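PDB 4JGB: putative exported protein from Burkholderia pseudomallei, which is of unknown function but belongs to an NAD(P)H-binding Rossmann-type family and may act as an NAD(P)-dependent oxidoreductase on CH-NH groups. Local coordinates for residues A[16-30]-A[188-200]. Sequence-based numbering, arbitrary orientation.
Sequences MIGSRIAAEAARRGH and AEDYAIAFVDEIE. With SO4 (sulfate ion), chain D.
Ile-21 is the knob of this helix pair, pushed into a hole between Tyr-191, Ala-192, Phe-195 and Val-196. Its CD1 stands over the centre of the Phe-195 ring, 3.7 Å from the centroid and 8° off the normal, while the same methyl meets the edge of Tyr-191. The small Ala-192 lets the backbones close in here: its CB lies 3.5 Å from Arg-20 O, and the axes of the two helical segments approach to 8.5 Å, with a crossing angle of -55°. This inner side is buried and apolar, backed by strand 101-105, which Phe-195 and Tyr-191 touch.

Toward the outer side the contact turns polar and takes in water. Arg-20 NE gives Glu-189 OE2 a 2.8 Å bond from above the carboxylate plane, and a water links Glu-24 OE1 to Glu-189 O. At the C-terminal ends, Arg-28 reaches across with its chain extended from CG to NE, Val-196 CG1 over one guanidinium face. In a salt-bridge network, Arg-28 NE and NH2 grip Glu-24 OE2 side-on, Arg-28 NH1 holds Asp-197 OD1 at 2.7 Å, and its bonds to the Glu-200 carboxylate are weak. His-30 NE2 makes a nearly straight 2.6 Å bond (170°) to Glu-200 OE2.

Ahead of all this, the Met-16 and Ile-17 amides hydrogen-bond a sulfate, probably from the crystallisation liquor, in the first turn of helix 16-27, which follows the first strand of a Rossmann fold; relatives commonly hold the dinucleotide phosphates there.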
ATOM      1  N   MET A  16       3.927   9.538   6.517  1.00 19.00           N
ATOM      2  CA  MET A  16       4.243   8.834   7.732  1.00 19.08           C
ATOM      3  C   MET A  16       4.484   7.343   7.391  1.00 17.53           C
ATOM      4  O   MET A  16       5.487   6.725   7.836  1.00 17.00           O
ATOM      5  CB  MET A  16       3.050   9.056   8.691  1.00 21.07           C
ATOM      6  CG  MET A  16       3.265   8.604  10.105  1.00 22.54           C
ATOM      7  SD  MET A  16       3.038   6.820  10.129  1.00 22.51           S
ATOM      8  CE  MET A  16       1.270   6.684  10.342  1.00 22.49           C
ATOM      9  N   ILE A  17       3.595   6.771   6.578  1.00 16.38           N
ATOM     10  CA  ILE A  17       3.772   5.379   6.118  1.00 15.00           C
ATOM     11  C   ILE A  17       4.817   5.268   5.016  1.00 13.87           C
ATOM     12  O   ILE A  17       5.692   4.375   5.028  1.00 13.03           O
ATOM     13  CB  ILE A  17       2.442   4.760   5.631  1.00 15.01           C
ATOM     14  CG1 ILE A  17       1.424   4.756   6.781  1.00 16.53           C
ATOM     15  CG2 ILE A  17       2.684   3.351   5.074  1.00 14.06           C
ATOM     16  CD1 ILE A  17       0.032   4.227   6.396  1.00 16.94           C
ATOM     17  N   GLY A  18       4.717   6.174   4.053  1.00 13.64           N
ATOM     18  CA  GLY A  18       5.554   6.118   2.868  1.00 13.20           C
ATOM     19  C   GLY A  18       7.034   6.321   3.153  1.00 13.11           C
ATOM     20  O   GLY A  18       7.866   5.625   2.579  1.00 12.80           O
ATOM     21  N   SER A  19       7.369   7.277   4.011  1.00 13.95           N
ATOM     22  CA  SER A  19       8.773   7.518   4.392  1.00 14.07           C
ATOM     23  C   SER A  19       9.420   6.284   5.057  1.00 13.46           C
ATOM     24  O   SER A  19      10.607   6.011   4.875  1.00 12.99           O
ATOM     25  CB  SER A  19       8.863   8.721   5.322  1.00 15.62           C
ATOM     26  OG  SER A  19       8.217   8.437   6.567  1.00 16.79           O
ATOM     27  N   ARG A  20       8.618   5.528   5.802  1.00 13.22           N
ATOM     28  CA  ARG A  20       9.096   4.308   6.489  1.00 12.69           C
ATOM     29  C   ARG A  20       9.283   3.154   5.520  1.00 11.78           C
ATOM     30  O   ARG A  20      10.218   2.350   5.630  1.00 11.55           O
ATOM     31  CB  ARG A  20       8.148   3.969   7.627  1.00 13.51           C
ATOM     32  CG  ARG A  20       8.478   4.822   8.828  1.00 14.61           C
ATOM     33  CD  ARG A  20       7.349   5.012   9.807  1.00 15.42           C
ATOM     34  NE  ARG A  20       7.726   5.941  10.885  1.00 16.71           N
ATOM     35  CZ  ARG A  20       7.500   7.254  10.876  1.00 17.58           C
ATOM     36  NH1 ARG A  20       6.931   7.821   9.834  1.00 17.19           N
ATOM     37  NH2 ARG A  20       7.871   8.003  11.902  1.00 18.65           N
ATOM     38  N   ILE A  21       8.418   3.096   4.520  1.00 11.11           N
ATOM     39  CA  ILE A  21       8.589   2.143   3.446  1.00 10.30           C
ATOM     40  C   ILE A  21       9.884   2.444   2.669  1.00 10.64           C
ATOM     41  O   ILE A  21      10.684   1.539   2.453  1.00 10.94           O
ATOM     42  CB  ILE A  21       7.335   2.097   2.523  1.00  9.71           C
ATOM     43  CG1 ILE A  21       6.143   1.526   3.307  1.00  9.66           C
ATOM     44  CG2 ILE A  21       7.643   1.296   1.250  1.00  9.17           C
ATOM     45  CD1 ILE A  21       4.786   1.576   2.602  1.00  9.53           C
ATOM     46  N   ALA A  22      10.098   3.700   2.270  1.00 10.67           N
ATOM     47  CA  ALA A  22      11.288   4.043   1.513  1.00 11.50           C
ATOM     48  C   ALA A  22      12.557   3.725   2.279  1.00 11.79           C
ATOM     49  O   ALA A  22      13.505   3.227   1.710  1.00 12.26           O
ATOM     50  CB  ALA A  22      11.284   5.529   1.099  1.00 11.89           C
ATOM     51  N   ALA A  23      12.584   4.039   3.562  1.00 12.44           N
ATOM     52  CA  ALA A  23      13.773   3.813   4.391  1.00 13.16           C
ATOM     53  C   ALA A  23      14.021   2.315   4.620  1.00 13.20           C
ATOM     54  O   ALA A  23      15.187   1.844   4.646  1.00 13.19           O
ATOM     55  CB  ALA A  23      13.611   4.535   5.730  1.00 14.10           C
ATOM     56  N   GLU A  24      12.926   1.573   4.807  1.00 12.48           N
ATOM     57  CA  GLU A  24      13.002   0.110   4.991  1.00 12.80           C
ATOM     58  C   GLU A  24      13.551  -0.554   3.739  1.00 12.94           C
ATOM     59  O   GLU A  24      14.348  -1.502   3.834  1.00 14.36           O
ATOM     60  CB  GLU A  24      11.628  -0.488   5.352  1.00 12.43           C
ATOM     61  CG  GLU A  24      11.596  -2.007   5.575  1.00 12.80           C
ATOM     62  CD  GLU A  24      12.490  -2.494   6.724  1.00 13.62           C
ATOM     63  OE1 GLU A  24      12.585  -1.787   7.734  1.00 13.84           O
ATOM     64  OE2 GLU A  24      13.050  -3.624   6.645  1.00 14.34           O
ATOM     65  N   ALA A  25      13.137  -0.078   2.568  1.00 12.38           N
ATOM     66  CA  ALA A  25      13.643  -0.653   1.331  1.00 12.27           C
ATOM     67  C   ALA A  25      15.113  -0.254   1.081  1.00 12.94           C
ATOM     68  O   ALA A  25      15.932  -1.118   0.764  1.00 12.88           O
ATOM     69  CB  ALA A  25      12.758  -0.299   0.146  1.00 11.85           C
ATOM     70  N   ALA A  26      15.435   1.029   1.270  1.00 12.99           N
ATOM     71  CA  ALA A  26      16.829   1.520   1.117  1.00 13.79           C
ATOM     72  C   ALA A  26      17.817   0.793   2.027  1.00 14.62           C
ATOM     73  O   ALA A  26      18.894   0.413   1.581  1.00 15.35           O
ATOM     74  CB  ALA A  26      16.921   3.029   1.344  1.00 13.81           C
ATOM     75  N   ARG A  27      17.453   0.568   3.298  1.00 14.67           N
ATOM     76  CA  ARG A  27      18.404  -0.002   4.235  1.00 15.48           C
ATOM     77  C   ARG A  27      18.722  -1.475   3.890  1.00 16.04           C
ATOM     78  O   ARG A  27      19.728  -2.019   4.394  1.00 16.86           O
ATOM     79  CB  ARG A  27      17.916   0.126   5.683  1.00 15.59           C
ATOM     80  CG  ARG A  27      16.752  -0.798   6.106  1.00 14.77           C
ATOM     81  CD  ARG A  27      16.250  -0.395   7.503  1.00 15.24           C
ATOM     82  NE  ARG A  27      17.245  -0.733   8.536  1.00 16.04           N
ATOM     83  CZ  ARG A  27      17.240  -0.334   9.817  1.00 16.82           C
ATOM     84  NH1 ARG A  27      16.286   0.451  10.309  1.00 16.23           N
ATOM     85  NH2 ARG A  27      18.226  -0.741  10.627  1.00 17.85           N
ATOM     86  N   ARG A  28      17.883  -2.088   3.039  1.00 14.82           N
ATOM     87  CA  ARG A  28      18.065  -3.489   2.593  1.00 15.90           C
ATOM     88  C   ARG A  28      18.918  -3.557   1.319  1.00 16.67           C
ATOM     89  O   ARG A  28      19.311  -4.642   0.857  1.00 17.47           O
ATOM     90  CB  ARG A  28      16.707  -4.170   2.316  1.00 14.87           C
ATOM     91  CG  ARG A  28      15.765  -4.239   3.519  1.00 14.70           C
ATOM     92  CD  ARG A  28      14.459  -4.985   3.171  1.00 14.73           C
ATOM     93  NE  ARG A  28      13.506  -4.951   4.278  1.00 14.97           N
ATOM     94  CZ  ARG A  28      12.499  -5.813   4.487  1.00 15.11           C
ATOM     95  NH1 ARG A  28      12.252  -6.823   3.663  1.00 14.48           N
ATOM     96  NH2 ARG A  28      11.724  -5.642   5.547  1.00 15.25           N
ATOM     97  N   GLY A  29      19.172  -2.401   0.723  1.00 16.94           N
ATOM     98  CA  GLY A  29      20.008  -2.351  -0.501  1.00 18.32           C
ATOM     99  C   GLY A  29      19.153  -2.277  -1.767  1.00 18.35           C
ATOM    100  O   GLY A  29      19.688  -2.328  -2.878  1.00 18.92           O
ATOM    101  N   HIS A  30      17.826  -2.132  -1.618  1.00 17.39           N
ATOM    102  CA  HIS A  30      16.982  -1.885  -2.807  1.00 17.46           C
ATOM    103  C   HIS A  30      17.259  -0.480  -3.292  1.00 18.44           C
ATOM    104  O   HIS A  30      17.598   0.390  -2.487  1.00 19.45           O
ATOM    105  CB  HIS A  30      15.482  -2.098  -2.510  1.00 16.08           C
ATOM    106  CG  HIS A  30      15.148  -3.496  -2.082  1.00 15.81           C
ATOM    107  ND1 HIS A  30      15.448  -4.598  -2.851  1.00 16.20           N
ATOM    108  CD2 HIS A  30      14.525  -3.967  -0.976  1.00 15.10           C
ATOM    109  CE1 HIS A  30      15.041  -5.688  -2.229  1.00 16.52           C
ATOM    110  NE2 HIS A  30      14.459  -5.329  -1.098  1.00 15.72           N
ATOM    111  N   ALA A 188       4.169   1.768  12.354  1.00 12.83           N
ATOM    112  CA  ALA A 188       4.380   2.127  10.976  1.00 12.49           C
ATOM    113  C   ALA A 188       5.700   1.483  10.474  1.00 12.45           C
ATOM    114  O   ALA A 188       5.816   1.076   9.322  1.00 11.77           O
ATOM    115  CB  ALA A 188       4.370   3.663  10.832  1.00 12.58           C
ATOM    116  N   GLU A 189       6.662   1.356  11.376  1.00 13.20           N
ATOM    117  CA  GLU A 189       7.959   0.737  11.087  1.00 13.56           C
ATOM    118  C   GLU A 189       7.730  -0.740  10.791  1.00 12.65           C
ATOM    119  O   GLU A 189       8.296  -1.272   9.823  1.00 12.16           O
ATOM    120  CB  GLU A 189       8.945   0.876  12.294  1.00 15.19           C
ATOM    121  CG  GLU A 189       9.431   2.299  12.660  1.00 16.92           C
ATOM    122  CD  GLU A 189       8.323   3.191  13.215  1.00 17.67           C
ATOM    123  OE1 GLU A 189       7.284   2.630  13.645  1.00 16.79           O
ATOM    124  OE2 GLU A 189       8.490   4.455  13.185  1.00 18.81           O
ATOM    125  N   ASP A 190       6.958  -1.419  11.653  1.00 12.23           N
ATOM    126  CA  ASP A 190       6.641  -2.827  11.401  1.00 11.79           C
ATOM    127  C   ASP A 190       5.801  -3.032  10.133  1.00 11.25           C
ATOM    128  O   ASP A 190       6.055  -3.968   9.376  1.00 11.38           O
ATOM    129  CB  ASP A 190       6.024  -3.520  12.618  1.00 11.55           C
ATOM    130  CG  ASP A 190       7.084  -3.907  13.647  1.00 12.38           C
ATOM    131  OD1 ASP A 190       8.242  -4.165  13.240  1.00 12.49           O
ATOM    132  OD2 ASP A 190       6.772  -3.935  14.856  1.00 12.54           O
ATOM    133  N   TYR A 191       4.797  -2.186   9.907  1.00 11.15           N
ATOM    134  CA  TYR A 191       4.030  -2.263   8.654  1.00 10.57           C
ATOM    135  C   TYR A 191       4.962  -2.158   7.435  1.00 10.44           C
ATOM    136  O   TYR A 191       4.834  -2.928   6.457  1.00 10.09           O
ATOM    137  CB  TYR A 191       2.939  -1.187   8.608  1.00 10.56           C
ATOM    138  CG  TYR A 191       2.208  -1.137   7.280  1.00 10.79           C
ATOM    139  CD1 TYR A 191       1.041  -1.889   7.068  1.00 10.55           C
ATOM    140  CD2 TYR A 191       2.644  -0.274   6.254  1.00 10.81           C
ATOM    141  CE1 TYR A 191       0.362  -1.817   5.848  1.00 10.54           C
ATOM    142  CE2 TYR A 191       1.985  -0.214   5.027  1.00 10.60           C
ATOM    143  CZ  TYR A 191       0.854  -0.981   4.834  1.00 10.41           C
ATOM    144  OH  TYR A 191       0.192  -0.890   3.630  1.00 10.87           O
ATOM    145  N   ALA A 192       5.928  -1.246   7.514  1.00 10.26           N
ATOM    146  CA  ALA A 192       6.922  -1.100   6.452  1.00 10.06           C
ATOM    147  C   ALA A 192       7.782  -2.406   6.288  1.00 10.01           C
ATOM    148  O   ALA A 192       8.048  -2.855   5.170  1.00  9.74           O
ATOM    149  CB  ALA A 192       7.798   0.131   6.722  1.00 10.44           C
ATOM    150  N   ILE A 193       8.201  -3.019   7.391  1.00 10.18           N
ATOM    151  CA  ILE A 193       8.844  -4.354   7.284  1.00 10.22           C
ATOM    152  C   ILE A 193       7.933  -5.304   6.479  1.00  9.57           C
ATOM    153  O   ILE A 193       8.371  -5.870   5.504  1.00  9.88           O
ATOM    154  CB  ILE A 193       9.250  -4.956   8.656  1.00 10.65           C
ATOM    155  CG1 ILE A 193      10.316  -4.044   9.322  1.00 11.25           C
ATOM    156  CG2 ILE A 193       9.745  -6.410   8.468  1.00 10.99           C
ATOM    157  CD1 ILE A 193      10.859  -4.451  10.676  1.00 12.05           C
ATOM    158  N   ALA A 194       6.690  -5.477   6.904  1.00  9.10           N
ATOM    159  CA  ALA A 194       5.721  -6.315   6.185  1.00  9.02           C
ATOM    160  C   ALA A 194       5.580  -5.999   4.693  1.00  8.76           C
ATOM    161  O   ALA A 194       5.542  -6.920   3.848  1.00  8.84           O
ATOM    162  CB  ALA A 194       4.353  -6.285   6.863  1.00  8.68           C
ATOM    163  N   PHE A 195       5.520  -4.703   4.376  1.00  8.44           N
ATOM    164  CA  PHE A 195       5.158  -4.222   3.054  1.00  8.32           C
ATOM    165  C   PHE A 195       6.325  -4.561   2.133  1.00  8.71           C
ATOM    166  O   PHE A 195       6.142  -5.167   1.056  1.00  8.53           O
ATOM    167  CB  PHE A 195       4.897  -2.694   3.116  1.00  8.07           C
ATOM    168  CG  PHE A 195       4.347  -2.086   1.845  1.00  7.94           C
ATOM    169  CD1 PHE A 195       5.190  -1.753   0.778  1.00  8.04           C
ATOM    170  CD2 PHE A 195       2.996  -1.751   1.749  1.00  7.62           C
ATOM    171  CE1 PHE A 195       4.688  -1.134  -0.360  1.00  7.98           C
ATOM    172  CE2 PHE A 195       2.497  -1.135   0.596  1.00  7.66           C
ATOM    173  CZ  PHE A 195       3.353  -0.811  -0.448  1.00  7.65           C
ATOM    174  N   VAL A 196       7.533  -4.220   2.586  1.00  9.29           N
ATOM    175  CA  VAL A 196       8.742  -4.497   1.802  1.00  9.57           C
ATOM    176  C   VAL A 196       9.044  -6.021   1.745  1.00 10.31           C
ATOM    177  O   VAL A 196       9.536  -6.514   0.724  1.00 10.58           O
ATOM    178  CB  VAL A 196       9.954  -3.678   2.335  1.00  9.99           C
ATOM    179  CG1 VAL A 196      11.232  -4.100   1.626  1.00 10.32           C
ATOM    180  CG2 VAL A 196       9.739  -2.156   2.180  1.00  9.67           C
ATOM    181  N   ASP A 197       8.739  -6.774   2.810  1.00 10.75           N
ATOM    182  CA  ASP A 197       8.889  -8.264   2.762  1.00 11.90           C
ATOM    183  C   ASP A 197       7.984  -8.784   1.635  1.00 11.88           C
ATOM    184  O   ASP A 197       8.346  -9.700   0.890  1.00 12.76           O
ATOM    185  CB  ASP A 197       8.432  -8.973   4.067  1.00 11.89           C
ATOM    186  CG  ASP A 197       9.421  -8.857   5.224  1.00 12.69           C
ATOM    187  OD1 ASP A 197      10.598  -8.488   5.059  1.00 12.86           O
ATOM    188  OD2 ASP A 197       8.990  -9.182   6.343  1.00 12.81           O
ATOM    189  N   GLU A 198       6.806  -8.192   1.508  1.00 11.75           N
ATOM    190  CA  GLU A 198       5.821  -8.674   0.542  1.00 11.76           C
ATOM    191  C   GLU A 198       6.254  -8.359  -0.880  1.00 11.74           C
ATOM    192  O   GLU A 198       6.067  -9.173  -1.785  1.00 12.05           O
ATOM    193  CB  GLU A 198       4.397  -8.151   0.831  1.00 11.58           C
ATOM    194  CG  GLU A 198       3.316  -8.594  -0.185  1.00 11.90           C
ATOM    195  CD  GLU A 198       3.332 -10.100  -0.515  1.00 13.14           C
ATOM    196  OE1 GLU A 198       3.839 -10.896   0.314  1.00 13.07           O
ATOM    197  OE2 GLU A 198       2.820 -10.493  -1.604  1.00 13.62           O
ATOM    198  N   ILE A 199       6.842  -7.180  -1.061  1.00 11.61           N
ATOM    199  CA  ILE A 199       7.520  -6.825  -2.320  1.00 11.70           C
ATOM    200  C   ILE A 199       8.543  -7.883  -2.738  1.00 12.77           C
ATOM    201  O   ILE A 199       8.596  -8.253  -3.908  1.00 13.18           O
ATOM    202  CB  ILE A 199       8.194  -5.432  -2.249  1.00 11.60           C
ATOM    203  CG1 ILE A 199       7.120  -4.330  -2.142  1.00 10.62           C
ATOM    204  CG2 ILE A 199       9.106  -5.197  -3.461  1.00 12.03           C
ATOM    205  CD1 ILE A 199       7.673  -2.922  -2.085  1.00 10.52           C
ATOM    206  N   GLU A 200       9.329  -8.380  -1.790  1.00 13.42           N
ATOM    207  CA  GLU A 200      10.355  -9.401  -2.070  1.00 14.73           C
ATOM    208  C   GLU A 200       9.755 -10.797  -2.216  1.00 15.08           C
ATOM    209  O   GLU A 200      10.188 -11.541  -3.055  1.00 15.73           O
ATOM    210  CB  GLU A 200      11.385  -9.458  -0.943  1.00 15.71           C
ATOM    211  CG  GLU A 200      12.311  -8.250  -0.881  1.00 16.60           C
ATOM    212  CD  GLU A 200      12.973  -8.111   0.478  1.00 17.77           C
ATOM    213  OE1 GLU A 200      12.834  -9.033   1.317  1.00 17.69           O
ATOM    214  OE2 GLU A 200      13.617  -7.062   0.707  1.00 18.16           O
TER
HETATM  215  S   SO4 D 302       0.398   9.385   5.636  1.00 29.00           S
HETATM  216  O1  SO4 D 302       1.037   8.028   5.680  1.00 23.02           O
HETATM  217  O2  SO4 D 302       1.317  10.488   6.044  1.00 24.81           O
HETATM  218  O3  SO4 D 302      -0.120   9.687   4.260  1.00 26.47           O
HETATM  219  O4  SO4 D 302      -0.786   9.388   6.542  1.00 30.45           O
HETATM  220  O   HOH W   1      10.823  -0.250   9.270  1.00  7.58           O